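Local coordinates for cytochrome c, 1 heme-binding site (Geobacter sulfurreducens, PDB 4RLR), which carries a single covalently bound heme of low reduction potential, probably transfers electrons, and is essential for accepting electrons from an electrode, at residues V3-D8 with D49-L54; Q44-D49 with I55-W60; N83-R86 with T91-E94. One frame throughout, in Å; residues are numbered along the deposited sequence.

Contact 1: residues V3-D8 with D49-L54; sequences VTYRKD and DTYSHL
Y5 and Y51 use the same first torsion: in each, CG stands trans to the backbone nitrogen, at chi1 174° and 171°, which carries the Y5 ring across to helix 51-55 and sets the Y51 ring beside it. The Y51 ring turns its edge to the face of Y5 in a T-shaped stack, the centroids 5.3 Å apart and the planes at 67°. Its leading edge atom, Y51 CD1, lies 3.6 Å from Y5 CG, while Y51 CB makes a CH-pi contact over the same ring, 3.7 Å from the Y5 centroid. L54 fills in at the rim, with CD2 4.1 Å from Y5 CE1 and near the ring plane. The phenol oxygen reaches the first turn of helix 51-55, but Y5 OH and Y51 N, 3.2 Å apart, are poorly angled and not hydrogen-bonded. Its partner is a water, 3.0 Å from Y5 OH, which also donates weakly to D49 O. That turn is fixed independently by its N-cap, H53 N to T50 OG1 at 3.0 Å, and Y51 OH is anchored elsewhere, on V127 O. Cutting Y5 back to an alanine is likely to deprive the Y51 edge of the face it rests on, open a gap beside L54 CD2 and cost the bridging water its phenol partner. With no direct hydrogen bond between the segments, the two helix starts are joined by aromatic and apolar packing plus one water bridge, an attachment that probably depends more on ring fit than on charge.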
loop_
_atom_site.group_PDB
_atom_site.type_symbol
_atom_site.label_atom_id
_atom_site.label_comp_id
_atom_site.label_asym_id
_atom_site.label_seq_id
_atom_site.Cartn_x
_atom_site.Cartn_y
_atom_site.Cartn_z
ATOM N N VAL A 3 9.264 11.504 6.856
ATOM C CA VAL A 3 8.737 10.179 7.092
ATOM C C VAL A 3 9.302 9.249 6.036
ATOM O O VAL A 3 9.215 9.542 4.821
ATOM C CB VAL A 3 7.226 10.204 6.978
ATOM C CG1 VAL A 3 6.637 8.773 7.095
ATOM C CG2 VAL A 3 6.666 11.097 8.040
ATOM N N THR A 4 9.876 8.142 6.504
ATOM C CA THR A 4 10.599 7.228 5.633
ATOM C C THR A 4 10.168 5.768 5.811
ATOM O O THR A 4 9.512 5.398 6.778
ATOM C CB THR A 4 12.122 7.301 5.869
ATOM O OG1 THR A 4 12.446 6.673 7.109
ATOM C CG2 THR A 4 12.615 8.767 5.852
ATOM N N TYR A 5 10.568 4.943 4.861
ATOM C CA TYR A 5 10.218 3.537 4.879
ATOM C C TYR A 5 10.848 2.867 6.086
ATOM O O TYR A 5 10.171 2.174 6.822
ATOM C CB TYR A 5 10.685 2.872 3.586
ATOM C CG TYR A 5 10.478 1.399 3.586
ATOM C CD1 TYR A 5 9.225 0.872 3.321
ATOM C CD2 TYR A 5 11.516 0.534 3.854
ATOM C CE1 TYR A 5 9.012 -0.481 3.330
ATOM C CE2 TYR A 5 11.315 -0.825 3.857
ATOM C CZ TYR A 5 10.057 -1.320 3.616
ATOM O OH TYR A 5 9.829 -2.652 3.602
ATOM N N ARG A 6 12.142 3.103 6.308
ATOM C CA ARG A 6 12.852 2.434 7.388
ATOM C C ARG A 6 12.356 2.863 8.773
ATOM O O ARG A 6 12.244 2.044 9.663
ATOM C CB ARG A 6 14.357 2.697 7.301
ATOM C CG ARG A 6 15.055 1.924 6.213
ATOM C CD ARG A 6 16.454 2.392 6.019
ATOM N NE ARG A 6 16.432 3.709 5.416
ATOM C CZ ARG A 6 17.499 4.465 5.224
ATOM N NH1 ARG A 6 18.707 4.027 5.599
ATOM N NH2 ARG A 6 17.351 5.646 4.637
ATOM N N LYS A 7 12.074 4.147 8.948
ATOM C CA LYS A 7 11.798 4.671 10.284
ATOM C C LYS A 7 10.323 4.545 10.659
ATOM O O LYS A 7 10.004 4.255 11.810
ATOM C CB LYS A 7 12.268 6.121 10.397
ATOM N N ASP A 8 9.440 4.661 9.670
ATOM C CA ASP A 8 8.014 4.834 9.925
ATOM C C ASP A 8 7.066 3.827 9.244
ATOM O O ASP A 8 6.045 3.441 9.822
ATOM C CB ASP A 8 7.618 6.237 9.510
ATOM C CG ASP A 8 8.576 7.305 10.059
ATOM O OD1 ASP A 8 8.504 7.598 11.258
ATOM O OD2 ASP A 8 9.417 7.839 9.303
ATOM N N ASP A 49 6.562 -6.861 1.426
ATOM C CA ASP A 49 7.323 -6.734 2.685
ATOM C C ASP A 49 8.777 -6.270 2.525
ATOM O O ASP A 49 9.590 -6.434 3.424
ATOM C CB ASP A 49 7.263 -8.038 3.496
ATOM C CG ASP A 49 7.970 -9.192 2.821
ATOM O OD1 ASP A 49 8.505 -9.028 1.714
ATOM O OD2 ASP A 49 8.020 -10.267 3.410
ATOM N N THR A 50 9.095 -5.717 1.368
ATOM C CA THR A 50 10.346 -5.019 1.151
ATOM C C THR A 50 10.010 -3.671 0.541
ATOM O O THR A 50 8.898 -3.479 0.040
ATOM C CB THR A 50 11.322 -5.775 0.183
ATOM O OG1 THR A 50 10.950 -5.543 -1.189
ATOM C CG2 THR A 50 11.388 -7.309 0.506
ATOM N N TYR A 51 10.940 -2.726 0.613
ATOM C CA TYR A 51 10.713 -1.396 0.044
ATOM C C TYR A 51 10.430 -1.462 -1.468
ATOM O O TYR A 51 9.447 -0.903 -1.933
ATOM C CB TYR A 51 11.926 -0.527 0.331
ATOM C CG TYR A 51 11.953 0.807 -0.359
ATOM C CD1 TYR A 51 11.236 1.884 0.143
ATOM C CD2 TYR A 51 12.715 1.007 -1.502
ATOM C CE1 TYR A 51 11.274 3.113 -0.476
ATOM C CE2 TYR A 51 12.752 2.270 -2.136
ATOM C CZ TYR A 51 12.030 3.308 -1.594
ATOM O OH TYR A 51 12.042 4.559 -2.198
ATOM N N SER A 52 11.253 -2.175 -2.243
ATOM C CA SER A 52 10.977 -2.276 -3.705
ATOM C C SER A 52 9.646 -2.970 -3.982
ATOM O O SER A 52 8.944 -2.633 -4.921
ATOM C CB SER A 52 12.099 -2.986 -4.458
ATOM O OG SER A 52 13.276 -2.224 -4.386
ATOM N N HIS A 53 9.267 -3.922 -3.136
ATOM C CA HIS A 53 8.011 -4.613 -3.371
ATOM C C HIS A 53 6.824 -3.726 -3.074
ATOM O O HIS A 53 5.817 -3.820 -3.783
ATOM C CB HIS A 53 7.936 -5.944 -2.618
ATOM C CG HIS A 53 8.694 -7.050 -3.285
ATOM N ND1 HIS A 53 10.023 -7.327 -3.008
ATOM C CD2 HIS A 53 8.327 -7.915 -4.263
ATOM C CE1 HIS A 53 10.424 -8.335 -3.759
ATOM N NE2 HIS A 53 9.412 -8.717 -4.520
ATOM N N LEU A 54 6.969 -2.797 -2.120
ATOM C CA LEU A 54 5.864 -1.903 -1.752
ATOM C C LEU A 54 5.672 -0.720 -2.708
ATOM O O LEU A 54 4.529 -0.423 -3.095
ATOM C CB LEU A 54 6.029 -1.396 -0.314
ATOM C CG LEU A 54 4.857 -0.587 0.280
ATOM C CD1 LEU A 54 3.526 -1.351 0.396
ATOM C CD2 LEU A 54 5.308 -0.092 1.624
HETATM O O HOH W 1 11.819 -4.431 4.884
#

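Contact 2: residues Q44-D49 with I55-W60. With HEM (protoporphyrin IX containing Fe), chain B.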
loop_
_atom_site.group_PDB
_atom_site.type_symbol
_atom_site.label_atom_id
_atom_site.label_comp_id
_atom_site.label_asym_id
_atom_site.label_seq_id
_atom_site.Cartn_x
_atom_site.Cartn_y
_atom_site.Cartn_z
ATOM N N GLN A 44 -3.880 -15.257 1.621
ATOM C CA GLN A 44 -2.718 -14.477 1.202
ATOM C C GLN A 44 -2.893 -13.662 -0.083
ATOM O O GLN A 44 -3.548 -14.100 -1.015
ATOM C CB GLN A 44 -1.540 -15.402 0.979
ATOM C CG GLN A 44 -1.114 -16.155 2.219
ATOM C CD GLN A 44 -0.485 -15.242 3.232
ATOM O OE1 GLN A 44 0.347 -14.404 2.890
ATOM N NE2 GLN A 44 -0.880 -15.393 4.487
ATOM N N GLY A 45 -2.270 -12.480 -0.113
ATOM C CA GLY A 45 -2.198 -11.665 -1.288
ATOM C C GLY A 45 -0.861 -11.809 -1.976
ATOM O O GLY A 45 -0.405 -12.938 -2.249
ATOM N N MET A 46 -0.239 -10.674 -2.273
ATOM C CA MET A 46 1.078 -10.642 -2.907
ATOM C C MET A 46 2.098 -9.883 -2.042
ATOM O O MET A 46 1.731 -9.036 -1.206
ATOM C CB MET A 46 1.011 -10.029 -4.304
ATOM C CG MET A 46 0.668 -8.543 -4.370
ATOM S SD MET A 46 -0.948 -8.063 -3.785
ATOM C CE MET A 46 -2.059 -8.887 -4.929
ATOM N N ARG A 47 3.364 -10.248 -2.231
ATOM C CA ARG A 47 4.483 -9.731 -1.446
ATOM C C ARG A 47 4.593 -8.225 -1.490
ATOM O O ARG A 47 4.640 -7.637 -2.560
ATOM C CB ARG A 47 5.806 -10.340 -1.956
ATOM C CG ARG A 47 7.017 -9.913 -1.160
ATOM C CD ARG A 47 8.262 -10.683 -1.600
ATOM N NE ARG A 47 9.301 -10.495 -0.610
ATOM C CZ ARG A 47 10.581 -10.814 -0.759
ATOM N NH1 ARG A 47 11.027 -11.332 -1.907
ATOM N NH2 ARG A 47 11.410 -10.610 0.253
ATOM N N MET A 48 4.637 -7.604 -0.313
ATOM C CA MET A 48 4.879 -6.168 -0.202
ATOM C C MET A 48 5.841 -5.857 0.959
ATOM O O MET A 48 5.913 -4.742 1.428
ATOM C CB MET A 48 3.559 -5.438 0.048
ATOM C CG MET A 48 2.637 -5.429 -1.100
ATOM S SD MET A 48 1.168 -4.475 -0.738
ATOM C CE MET A 48 0.112 -5.132 -1.995
ATOM N N ASP A 49 6.562 -6.861 1.426
ATOM C CA ASP A 49 7.323 -6.734 2.685
ATOM C C ASP A 49 8.777 -6.270 2.525
ATOM O O ASP A 49 9.590 -6.434 3.424
ATOM C CB ASP A 49 7.263 -8.038 3.496
ATOM C CG ASP A 49 7.970 -9.192 2.821
ATOM O OD1 ASP A 49 8.505 -9.028 1.714
ATOM O OD2 ASP A 49 8.020 -10.267 3.410
ATOM N N ILE A 55 6.767 -0.066 -3.096
ATOM C CA ILE A 55 6.676 1.078 -4.020
ATOM C C ILE A 55 6.132 0.732 -5.428
ATOM O O ILE A 55 5.691 1.634 -6.163
ATOM C CB ILE A 55 7.994 1.842 -4.103
ATOM C CG1 ILE A 55 9.051 1.062 -4.892
ATOM C CG2 ILE A 55 8.481 2.206 -2.680
ATOM C CD1 ILE A 55 10.212 1.910 -5.323
ATOM N N PHE A 56 6.132 -0.567 -5.766
ATOM C CA PHE A 56 5.459 -1.108 -6.955
ATOM C C PHE A 56 4.013 -0.581 -7.064
ATOM O O PHE A 56 3.482 -0.340 -8.179
ATOM C CB PHE A 56 5.490 -2.651 -6.880
ATOM C CG PHE A 56 4.916 -3.377 -8.084
ATOM C CD1 PHE A 56 3.535 -3.602 -8.195
ATOM C CD2 PHE A 56 5.744 -3.889 -9.066
ATOM C CE1 PHE A 56 3.013 -4.278 -9.265
ATOM C CE2 PHE A 56 5.214 -4.573 -10.150
ATOM C CZ PHE A 56 3.850 -4.762 -10.242
ATOM N N TYR A 57 3.409 -0.379 -5.896
ATOM C CA TYR A 57 2.001 -0.027 -5.752
ATOM C C TYR A 57 1.780 1.467 -5.518
ATOM O O TYR A 57 0.694 1.891 -5.155
ATOM C CB TYR A 57 1.425 -0.841 -4.594
ATOM C CG TYR A 57 1.548 -2.312 -4.899
ATOM C CD1 TYR A 57 0.591 -2.951 -5.683
ATOM C CD2 TYR A 57 2.656 -3.062 -4.447
ATOM C CE1 TYR A 57 0.704 -4.301 -5.990
ATOM C CE2 TYR A 57 2.775 -4.410 -4.751
ATOM C CZ TYR A 57 1.810 -5.017 -5.534
ATOM O OH TYR A 57 1.921 -6.332 -5.851
ATOM N N THR A 58 2.801 2.271 -5.754
ATOM C CA THR A 58 2.665 3.698 -5.555
ATOM C C THR A 58 2.730 4.433 -6.891
ATOM O O THR A 58 1.689 4.731 -7.425
ATOM C CB THR A 58 3.636 4.238 -4.504
ATOM O OG1 THR A 58 4.977 4.056 -4.944
ATOM C CG2 THR A 58 3.408 3.527 -3.159
ATOM N N ALA A 59 3.910 4.735 -7.416
ATOM C CA ALA A 59 4.007 5.432 -8.707
ATOM C C ALA A 59 3.936 4.516 -9.937
ATOM O O ALA A 59 3.361 4.887 -10.978
ATOM C CB ALA A 59 5.290 6.232 -8.760
ATOM N N TRP A 60 4.558 3.334 -9.842
ATOM C CA TRP A 60 4.728 2.485 -11.015
ATOM C C TRP A 60 5.283 1.137 -10.579
ATOM O O TRP A 60 6.148 1.084 -9.712
ATOM C CB TRP A 60 5.700 3.151 -12.001
ATOM C CG TRP A 60 5.958 2.327 -13.220
ATOM C CD1 TRP A 60 5.232 2.309 -14.367
ATOM C CD2 TRP A 60 7.036 1.407 -13.406
ATOM N NE1 TRP A 60 5.771 1.406 -15.250
ATOM C CE2 TRP A 60 6.892 0.854 -14.688
ATOM C CE3 TRP A 60 8.110 0.988 -12.602
ATOM C CZ2 TRP A 60 7.761 -0.119 -15.179
ATOM C CZ3 TRP A 60 8.978 0.044 -13.098
ATOM C CH2 TRP A 60 8.795 -0.500 -14.371
HETATM C CHA HEM B . -4.521 -6.618 -1.709
HETATM C CHB HEM B . -2.136 -3.293 0.860
HETATM C CHC HEM B . -3.232 -5.850 4.797
HETATM C CHD HEM B . -5.062 -9.434 2.209
HETATM C C1A HEM B . -3.863 -5.468 -1.322
HETATM C C2A HEM B . -3.553 -4.382 -2.211
HETATM C C3A HEM B . -2.893 -3.457 -1.513
HETATM C C4A HEM B . -2.770 -3.930 -0.161
HETATM C CMA HEM B . -2.327 -2.126 -2.025
HETATM C CAA HEM B . -3.945 -4.347 -3.696
HETATM C CBA HEM B . -2.889 -4.940 -4.627
HETATM C CGA HEM B . -3.354 -4.683 -6.053
HETATM O O1A HEM B . -3.169 -3.573 -6.594
HETATM O O2A HEM B . -3.929 -5.600 -6.651
HETATM C C1B HEM B . -2.223 -3.717 2.164
HETATM C C2B HEM B . -1.724 -2.992 3.286
HETATM C C3B HEM B . -2.029 -3.684 4.382
HETATM C C4B HEM B . -2.740 -4.867 3.964
HETATM C CMB HEM B . -0.957 -1.683 3.111
HETATM C CAB HEM B . -1.743 -3.330 5.844
HETATM C CBB HEM B . -2.074 -2.077 6.250
HETATM C C1C HEM B . -3.777 -7.045 4.426
HETATM C C2C HEM B . -4.154 -8.077 5.359
HETATM C C3C HEM B . -4.652 -9.102 4.646
HETATM C C4C HEM B . -4.632 -8.693 3.257
HETATM C CMC HEM B . -3.915 -7.974 6.883
HETATM C CAC HEM B . -5.238 -10.463 5.123
HETATM C CBC HEM B . -5.914 -10.567 6.288
HETATM C C1D HEM B . -5.040 -9.017 0.909
HETATM C C2D HEM B . -5.456 -9.847 -0.189
HETATM C C3D HEM B . -5.285 -8.975 -1.426
HETATM C C4D HEM B . -4.791 -7.708 -0.931
HETATM C CMD HEM B . -5.940 -11.316 -0.090
HETATM C CAD HEM B . -5.576 -9.355 -2.882
HETATM C CBD HEM B . -7.076 -9.337 -3.152
HETATM C CGD HEM B . -7.523 -7.898 -3.170
HETATM O O1D HEM B . -7.140 -7.105 -4.062
HETATM O O2D HEM B . -8.283 -7.534 -2.262
HETATM N NA HEM B . -3.399 -5.156 -0.066
HETATM N NB HEM B . -2.856 -4.847 2.606
HETATM N NC HEM B . -4.111 -7.444 3.147
HETATM N ND HEM B . -4.659 -7.768 0.445
HETATM FE FE HEM B . -3.682 -6.269 1.578
HETATM O O HOH W 2 4.127 -7.765 -5.197
#
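A water ties R47 to Y57: it donates to R47 O over 2.7 Å and lies 2.7 Å from Y57 OH, near the plane of that ring at its edge. No direct hydrogen bond joins the two segments; the rest is methionine packing on the tyrosine. M48, extended beyond CG, runs across the ring at about a right angle and lays its methyl over the centre of one face, CE 3.9 Å from the Y57 centroid and 10° off the normal. M48 SD is over the same face at 4.6 Å from the centroid, a Met-aromatic contact. The opposite face is covered by F56 CD1. This is the H21 side of a CXXCH-type c heme, where M46 O accepts a hydrogen bond from H21 ND1 and so probably helps orient this axial ligand. Here M48 CE touches both the ring and the porphyrin, 3.5 Å from HEM C3A. Chi1 and the bend at chi2 set M46 SD obliquely beside the Y57 ring, 3.8 Å from HEM CBA, and the turn at chi3 directs only its methyl. Y57 CE1 meets the same propionate carbon, HEM CBA, at 3.9 Å, while D62 and Y29 also touch the tyrosine.

Contact 3: residues N83-R86 with T91-E94. With HEM (protoporphyrin IX containing Fe), chain B.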
loop_
_atom_site.group_PDB
_atom_site.type_symbol
_atom_site.label_atom_id
_atom_site.label_comp_id
_atom_site.label_asym_id
_atom_site.label_seq_id
_atom_site.Cartn_x
_atom_site.Cartn_y
_atom_site.Cartn_z
ATOM N N ASN A 83 -10.345 -1.261 0.618
ATOM C CA ASN A 83 -10.555 -2.509 1.332
ATOM C C ASN A 83 -9.365 -2.946 2.217
ATOM O O ASN A 83 -9.421 -3.987 2.837
ATOM C CB ASN A 83 -10.979 -3.612 0.347
ATOM C CG ASN A 83 -9.813 -4.195 -0.436
ATOM O OD1 ASN A 83 -8.761 -3.559 -0.582
ATOM N ND2 ASN A 83 -9.992 -5.415 -0.950
ATOM N N MET A 84 -8.312 -2.146 2.301
ATOM C CA MET A 84 -7.215 -2.443 3.230
ATOM C C MET A 84 -7.113 -1.450 4.386
ATOM O O MET A 84 -6.315 -1.658 5.316
ATOM C CB MET A 84 -5.874 -2.514 2.501
ATOM C CG MET A 84 -5.808 -3.629 1.443
ATOM S SD MET A 84 -5.729 -5.309 2.103
ATOM C CE MET A 84 -7.002 -6.126 1.141
ATOM N N TYR A 85 -7.930 -0.401 4.346
ATOM C CA TYR A 85 -7.922 0.619 5.390
ATOM C C TYR A 85 -8.161 0.011 6.780
ATOM O O TYR A 85 -7.603 0.474 7.740
ATOM C CB TYR A 85 -8.978 1.686 5.084
ATOM C CG TYR A 85 -9.158 2.735 6.172
ATOM C CD1 TYR A 85 -8.165 3.640 6.462
ATOM C CD2 TYR A 85 -10.334 2.822 6.892
ATOM C CE1 TYR A 85 -8.331 4.597 7.470
ATOM C CE2 TYR A 85 -10.503 3.765 7.888
ATOM C CZ TYR A 85 -9.509 4.652 8.165
ATOM O OH TYR A 85 -9.681 5.599 9.152
ATOM N N ARG A 86 -8.979 -1.038 6.856
ATOM C CA ARG A 86 -9.341 -1.646 8.133
ATOM C C ARG A 86 -8.129 -2.193 8.847
ATOM O O ARG A 86 -8.084 -2.239 10.097
ATOM C CB ARG A 86 -10.403 -2.760 7.964
ATOM C CG ARG A 86 -9.976 -4.017 7.215
ATOM C CD ARG A 86 -11.217 -4.916 6.958
ATOM N NE ARG A 86 -10.878 -6.224 6.390
ATOM C CZ ARG A 86 -10.602 -7.328 7.096
ATOM N NH1 ARG A 86 -10.633 -7.303 8.421
ATOM N NH2 ARG A 86 -10.285 -8.474 6.474
ATOM N N THR A 91 -8.952 0.538 16.186
ATOM C CA THR A 91 -9.884 1.651 16.381
ATOM C C THR A 91 -9.736 2.700 15.269
ATOM O O THR A 91 -8.696 2.772 14.596
ATOM C CB THR A 91 -9.636 2.372 17.701
ATOM O OG1 THR A 91 -8.416 3.125 17.614
ATOM C CG2 THR A 91 -9.561 1.366 18.858
ATOM N N GLU A 92 -10.767 3.528 15.097
ATOM C CA GLU A 92 -10.739 4.566 14.059
ATOM C C GLU A 92 -9.601 5.544 14.269
ATOM O O GLU A 92 -9.010 5.985 13.292
ATOM C CB GLU A 92 -12.066 5.326 13.951
ATOM C CG GLU A 92 -12.108 6.374 12.807
ATOM C CD GLU A 92 -12.097 5.764 11.383
ATOM O OE1 GLU A 92 -12.196 4.516 11.215
ATOM O OE2 GLU A 92 -12.016 6.546 10.415
ATOM N N GLU A 93 -9.300 5.874 15.528
ATOM C CA GLU A 93 -8.190 6.769 15.851
ATOM C C GLU A 93 -6.864 6.166 15.411
ATOM O O GLU A 93 -6.023 6.854 14.845
ATOM C CB GLU A 93 -8.119 7.058 17.355
ATOM N N GLU A 94 -6.657 4.886 15.696
ATOM C CA GLU A 94 -5.442 4.226 15.237
ATOM C C GLU A 94 -5.382 4.248 13.708
ATOM O O GLU A 94 -4.340 4.535 13.137
ATOM C CB GLU A 94 -5.346 2.790 15.778
ATOM C CG GLU A 94 -3.920 2.173 15.655
ATOM C CD GLU A 94 -3.736 0.878 16.465
ATOM O OE1 GLU A 94 -4.704 0.078 16.555
ATOM O OE2 GLU A 94 -2.626 0.684 17.036
HETATM C CHA HEM B . -4.521 -6.618 -1.709
HETATM C CHB HEM B . -2.136 -3.293 0.860
HETATM C CHC HEM B . -3.232 -5.850 4.797
HETATM C CHD HEM B . -5.062 -9.434 2.209
HETATM C C1A HEM B . -3.863 -5.468 -1.322
HETATM C C2A HEM B . -3.553 -4.382 -2.211
HETATM C C3A HEM B . -2.893 -3.457 -1.513
HETATM C C4A HEM B . -2.770 -3.930 -0.161
HETATM C CMA HEM B . -2.327 -2.126 -2.025
HETATM C CAA HEM B . -3.945 -4.347 -3.696
HETATM C CBA HEM B . -2.889 -4.940 -4.627
HETATM C CGA HEM B . -3.354 -4.683 -6.053
HETATM O O1A HEM B . -3.169 -3.573 -6.594
HETATM O O2A HEM B . -3.929 -5.600 -6.651
HETATM C C1B HEM B . -2.223 -3.717 2.164
HETATM C C2B HEM B . -1.724 -2.992 3.286
HETATM C C3B HEM B . -2.029 -3.684 4.382
HETATM C C4B HEM B . -2.740 -4.867 3.964
HETATM C CMB HEM B . -0.957 -1.683 3.111
HETATM C CAB HEM B . -1.743 -3.330 5.844
HETATM C CBB HEM B . -2.074 -2.077 6.250
HETATM C C1C HEM B . -3.777 -7.045 4.426
HETATM C C2C HEM B . -4.154 -8.077 5.359
HETATM C C3C HEM B . -4.652 -9.102 4.646
HETATM C C4C HEM B . -4.632 -8.693 3.257
HETATM C CMC HEM B . -3.915 -7.974 6.883
HETATM C CAC HEM B . -5.238 -10.463 5.123
HETATM C CBC HEM B . -5.914 -10.567 6.288
HETATM C C1D HEM B . -5.040 -9.017 0.909
HETATM C C2D HEM B . -5.456 -9.847 -0.189
HETATM C C3D HEM B . -5.285 -8.975 -1.426
HETATM C C4D HEM B . -4.791 -7.708 -0.931
HETATM C CMD HEM B . -5.940 -11.316 -0.090
HETATM C CAD HEM B . -5.576 -9.355 -2.882
HETATM C CBD HEM B . -7.076 -9.337 -3.152
HETATM C CGD HEM B . -7.523 -7.898 -3.170
HETATM O O1D HEM B . -7.140 -7.105 -4.062
HETATM O O2D HEM B . -8.283 -7.534 -2.262
HETATM N NA HEM B . -3.399 -5.156 -0.066
HETATM N NB HEM B . -2.856 -4.847 2.606
HETATM N NC HEM B . -4.111 -7.444 3.147
HETATM N ND HEM B . -4.659 -7.768 0.445
HETATM FE FE HEM B . -3.682 -6.269 1.578
#
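Y85 and E92 meet through one hydrogen bond, Y85 OH donating to E92 OE2 over 2.8 Å, and only 81 Å² is buried between the segments. The acceptor lies in the plane of the tyrosine ring, at its edge, yet the hydroxyl reaches the carboxylate from above, 58° out of the carboxylate plane; the two planes stand 64° apart. E92 gets there by a bend at chi2 (68°), which folds the carboxylate round to meet the Y85 hydroxyl. The other oxygen, E92 OE1, is 3.4 Å from Y85 OH at a poor angle and instead pairs with R95 NE in a salt bridge, which probably offsets the glutamate's charge and steadies its rotation. Y85 OH is also hydrogen-bonded to Q96 NE2, so the buried phenol has two polar partners while E92 is exposed to solvent.

By contrast with this loose, solvent-side link, the heme end of 83-86 is held closely by the cofactor. The turns at chi1 and chi2 place M84 SD 2.3 Å from HEM FE, completing the methionine-histidine axial pair with H21. N83 ND2 adds a hydrogen bond to the propionate atom HEM O2D at 3.0 Å. Such His-Met ligation is characteristic of many c-type cytochromes, and here the link to E92 begins directly after the iron ligand.

In segment 91-94, T91 is the N-cap of helix 92-106, accepting from E94 N at its OG1 over 3.1 Å. The Y85 side chain also lies along R95 and L99 of helix 92-106, whereas M84 packs on R69 and L70 of helix 65-70 and shares a backbone hydrogen bond with R69; the ligand loop thus spans these two helices.

How the contacts relate
Contacts 1 and 2 are continuous: their centres are about 11 Å apart, they share D49, and their segments interleave in sequence. They touch directly where H53 CE1 lies 3.6 Å from R47 NH1 and where L54 CB lies 3.8 Å from M48 O. Contact 2 packs on the H21 side of the heme, and contact 1 forms an outer layer, with about 5 Å between the L54 side chain and the heme. Contact 3 lies beyond the opposite porphyrin face, supplying M84. Its centre is about 19 Å from those of both others, with nearest atoms about 7 Å from contact 2 and about 10 Å from contact 1; the heme is common to contacts 2 and 3.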